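Local coordinates for hypothetical protein Atu1826 (Agrobacterium tumefaciens, PDB 2I3D) that is of unknown function but is probably a hydrolase of the alpha/beta-hydrolase fold, related in sequence to X-Pro dipeptidyl-peptidases, at residues Q138-R143 with S162-C167. Residues are numbered along the deposited sequence; the frame is centred on the assembly and turned at random.
Sequences QLLMRR and SFLAPC
Two first torsions bring Phe163 and Met141 together: the phenyl ring of Phe163 is set between its own backbone N and carbonyl carbon (chi1 63°), which turns it onto the helix, while Met141, a selenomethionine, has CG opposite its backbone N (chi1 -160°) and then bends at chi2 to reach along the loop. The result illustrates how a loop can be seated on a helix by van der Waals contacts of side chains with side chains and backbone, without hydrogen bonds between the two segments. Gln138 crosses the ring nearly at right angles and lays its CG over one face, 3.7 Å from the ring centroid of Phe163, in a CH-pi contact offset toward the rim at CZ and CE2. The aliphatic part of the glutamine thus does the touching, and its amide runs on to a weak hydrogen bond from NE2 to the carbonyl of Trp134. The side chains of Met141 and Phe163 run past each other in opposite directions, Met141 CB lying 4.1 Å from Phe163 CD1. Farther out, Met141 SE comes within 3.2 Å of Pro166 O and its CE lies 3.7 Å from Phe163 O, so the end of the chain rests against loop carbonyls. Met141 SE also lies 4.3 Å from Leu164 CD2. Deeper in, Leu140 CD2 packs on Cys167 SG at 4.0 Å, and both residues continue onto Phe149 of strand 146-152. The loop itself makes an inverse gamma turn centred on Leu164 and a cis peptide before Pro166; outside the contact, Gln197 gives a hydrogen bond from NE2 to Leu164 O and accepts one at OE1 from Cys167 N. The C-terminal end of helix 131-142, which starts just after the probable nucleophile elbow at Ser130, thus meets the connection between strands 146-152 and 171-176 of the alpha/beta-hydrolase fold.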
ATOM      1  N   GLN B 138      -3.523  -9.575  20.156  1.00 11.33           N
ATOM      2  CA  GLN B 138      -3.115  -9.304  21.526  1.00 13.04           C
ATOM      3  C   GLN B 138      -4.162  -8.368  22.172  1.00 13.27           C
ATOM      4  O   GLN B 138      -4.532  -8.527  23.352  1.00 14.85           O
ATOM      5  CB  GLN B 138      -1.738  -8.659  21.553  1.00 12.60           C
ATOM      6  CG  GLN B 138      -0.617  -9.630  21.180  1.00 12.92           C
ATOM      7  CD  GLN B 138       0.742  -8.935  21.218  1.00 15.93           C
ATOM      8  OE1 GLN B 138       1.254  -8.595  22.305  1.00 16.44           O
ATOM      9  NE2 GLN B 138       1.300  -8.666  20.023  1.00 15.39           N
ATOM     10  N   LEU B 139      -4.656  -7.396  21.412  1.00 13.08           N
ATOM     11  CA  LEU B 139      -5.649  -6.476  21.989  1.00 14.74           C
ATOM     12  C   LEU B 139      -6.947  -7.255  22.305  1.00 14.92           C
ATOM     13  O   LEU B 139      -7.559  -7.083  23.369  1.00 16.23           O
ATOM     14  CB  LEU B 139      -5.919  -5.323  21.033  1.00 15.61           C
ATOM     15  CG  LEU B 139      -6.880  -4.242  21.546  1.00 16.40           C
ATOM     16  CD1 LEU B 139      -6.231  -3.466  22.711  1.00 18.84           C
ATOM     17  CD2 LEU B 139      -7.253  -3.311  20.389  1.00 18.29           C
ATOM     18  N   LEU B 140      -7.340  -8.130  21.376  1.00 15.18           N
ATOM     19  CA  LEU B 140      -8.486  -9.021  21.546  1.00 15.87           C
ATOM     20  C   LEU B 140      -8.388  -9.793  22.858  1.00 17.34           C
ATOM     21  O   LEU B 140      -9.338  -9.847  23.644  1.00 16.95           O
ATOM     22  CB  LEU B 140      -8.481 -10.017  20.372  1.00 16.13           C
ATOM     23  CG  LEU B 140      -9.446 -11.219  20.431  1.00 16.22           C
ATOM     24  CD1 LEU B 140     -10.841 -10.717  20.214  1.00 17.27           C
ATOM     25  CD2 LEU B 140      -9.104 -12.258  19.394  1.00 16.89           C
HETATM   26  N   MSE B 141      -7.227 -10.377  23.096  1.00 18.54           N
HETATM   27  CA  MSE B 141      -7.006 -11.165  24.313  1.00 20.08           C
HETATM   28  C   MSE B 141      -7.229 -10.332  25.590  1.00 21.79           C
HETATM   29  O   MSE B 141      -7.765 -10.852  26.574  1.00 23.28           O
HETATM   30  CB  MSE B 141      -5.591 -11.780  24.258  1.00 20.02           C
HETATM   31  CG  MSE B 141      -5.361 -12.969  25.164  1.00 20.08           C
HETATM   32 SE   MSE B 141      -6.522 -14.500  24.711  0.75 21.71          SE
HETATM   33  CE  MSE B 141      -6.265 -15.299  26.481  1.00 21.37           C
ATOM     34  N   ARG B 142      -6.868  -9.044  25.548  1.00 22.20           N
ATOM     35  CA  ARG B 142      -6.948  -8.149  26.721  0.60 23.53           C
ATOM     36  C   ARG B 142      -8.293  -7.470  26.950  1.00 23.50           C
ATOM     37  O   ARG B 142      -8.563  -6.955  28.044  1.00 24.61           O
ATOM     38  CB  ARG B 142      -5.930  -7.026  26.579  0.60 23.87           C
ATOM     39  CG  ARG B 142      -4.524  -7.500  26.473  0.60 26.42           C
ATOM     40  CD  ARG B 142      -3.583  -6.422  26.911  0.60 30.76           C
ATOM     41  NE  ARG B 142      -2.390  -7.021  27.493  0.60 29.34           N
ATOM     42  CZ  ARG B 142      -1.282  -6.346  27.766  0.60 41.11           C
ATOM     43  NH1 ARG B 142      -1.214  -5.043  27.495  0.60 30.94           N
ATOM     44  NH2 ARG B 142      -0.243  -6.975  28.295  0.60 31.01           N
ATOM     45  N   ARG B 143      -9.129  -7.412  25.915  1.00 22.25           N
ATOM     46  CA  ARG B 143     -10.281  -6.559  25.952  1.00 21.61           C
ATOM     47  C   ARG B 143     -11.557  -7.360  25.721  1.00 22.92           C
ATOM     48  O   ARG B 143     -11.886  -7.677  24.559  1.00 22.70           O
ATOM     49  CB  ARG B 143     -10.154  -5.430  24.914  1.00 22.33           C
ATOM     50  CG  ARG B 143      -8.953  -4.505  25.146  1.00 23.61           C
ATOM     51  CD  ARG B 143      -9.159  -3.634  26.388  1.00 26.25           C
ATOM     52  NE  ARG B 143      -9.949  -2.460  26.062  1.00 26.04           N
ATOM     53  CZ  ARG B 143      -9.490  -1.216  26.016  1.00 23.46           C
ATOM     54  NH1 ARG B 143     -10.321  -0.240  25.688  1.00 23.12           N
ATOM     55  NH2 ARG B 143      -8.225  -0.941  26.304  1.00 24.54           N
ATOM     56  N   SER B 162       1.228 -17.518  20.789  1.00 14.98           N
ATOM     57  CA  SER B 162       0.860 -18.578  21.694  1.00 17.10           C
ATOM     58  C   SER B 162       0.112 -17.993  22.911  1.00 17.38           C
ATOM     59  O   SER B 162      -0.465 -18.763  23.684  1.00 19.48           O
ATOM     60  CB  SER B 162       2.067 -19.435  22.081  1.00 18.93           C
ATOM     61  OG  SER B 162       2.796 -18.750  23.000  1.00 20.62           O
ATOM     62  N   PHE B 163       0.062 -16.656  23.038  1.00 17.42           N
ATOM     63  CA  PHE B 163      -0.810 -15.978  24.053  1.00 17.18           C
ATOM     64  C   PHE B 163      -2.320 -16.268  23.839  1.00 17.66           C
ATOM     65  O   PHE B 163      -3.130 -16.019  24.719  1.00 18.48           O
ATOM     66  CB  PHE B 163      -0.587 -14.462  24.062  1.00 16.84           C
ATOM     67  CG  PHE B 163      -0.957 -13.802  22.742  1.00 15.33           C
ATOM     68  CD1 PHE B 163      -2.266 -13.429  22.481  1.00 15.33           C
ATOM     69  CD2 PHE B 163       0.008 -13.602  21.758  1.00 14.73           C
ATOM     70  CE1 PHE B 163      -2.616 -12.853  21.240  1.00 14.20           C
ATOM     71  CE2 PHE B 163      -0.345 -13.049  20.513  1.00 13.58           C
ATOM     72  CZ  PHE B 163      -1.646 -12.694  20.258  1.00 14.48           C
ATOM     73  N   LEU B 164      -2.706 -16.693  22.638  1.00 17.30           N
ATOM     74  CA  LEU B 164      -4.116 -17.010  22.355  1.00 18.57           C
ATOM     75  C   LEU B 164      -4.492 -18.357  22.979  1.00 20.28           C
ATOM     76  O   LEU B 164      -4.488 -19.434  22.322  1.00 22.20           O
ATOM     77  CB  LEU B 164      -4.343 -17.083  20.868  1.00 18.24           C
ATOM     78  CG  LEU B 164      -4.380 -15.722  20.164  1.00 17.63           C
ATOM     79  CD1 LEU B 164      -4.226 -15.909  18.631  1.00 15.46           C
ATOM     80  CD2 LEU B 164      -5.668 -14.897  20.522  1.00 16.55           C
ATOM     81  N   ALA B 165      -4.842 -18.312  24.248  1.00 21.42           N
ATOM     82  CA  ALA B 165      -4.995 -19.560  24.998  1.00 23.39           C
ATOM     83  C   ALA B 165      -6.008 -19.404  26.141  1.00 23.50           C
ATOM     84  O   ALA B 165      -5.629 -19.393  27.324  1.00 25.85           O
ATOM     85  CB  ALA B 165      -3.648 -20.008  25.530  1.00 24.18           C
ATOM     86  N   PRO B 166      -7.309 -19.380  25.805  1.00 21.99           N
ATOM     87  CA  PRO B 166      -7.710 -19.555  24.420  1.00 20.65           C
ATOM     88  C   PRO B 166      -8.074 -18.212  23.766  1.00 19.36           C
ATOM     89  O   PRO B 166      -8.246 -17.173  24.435  1.00 19.06           O
ATOM     90  CB  PRO B 166      -8.975 -20.425  24.547  1.00 21.38           C
ATOM     91  CG  PRO B 166      -9.606 -19.882  25.826  1.00 20.78           C
ATOM     92  CD  PRO B 166      -8.492 -19.287  26.697  1.00 22.36           C
ATOM     93  N   CYS B 167      -8.146 -18.272  22.453  1.00 17.86           N
ATOM     94  CA  CYS B 167      -8.722 -17.212  21.699  1.00 17.26           C
ATOM     95  C   CYS B 167     -10.167 -17.031  22.188  1.00 17.00           C
ATOM     96  O   CYS B 167     -10.923 -17.993  22.232  1.00 17.42           O
ATOM     97  CB  CYS B 167      -8.639 -17.528  20.218  1.00 17.76           C
ATOM     98  SG  CYS B 167      -9.273 -16.211  19.164  1.00 16.73           S
TER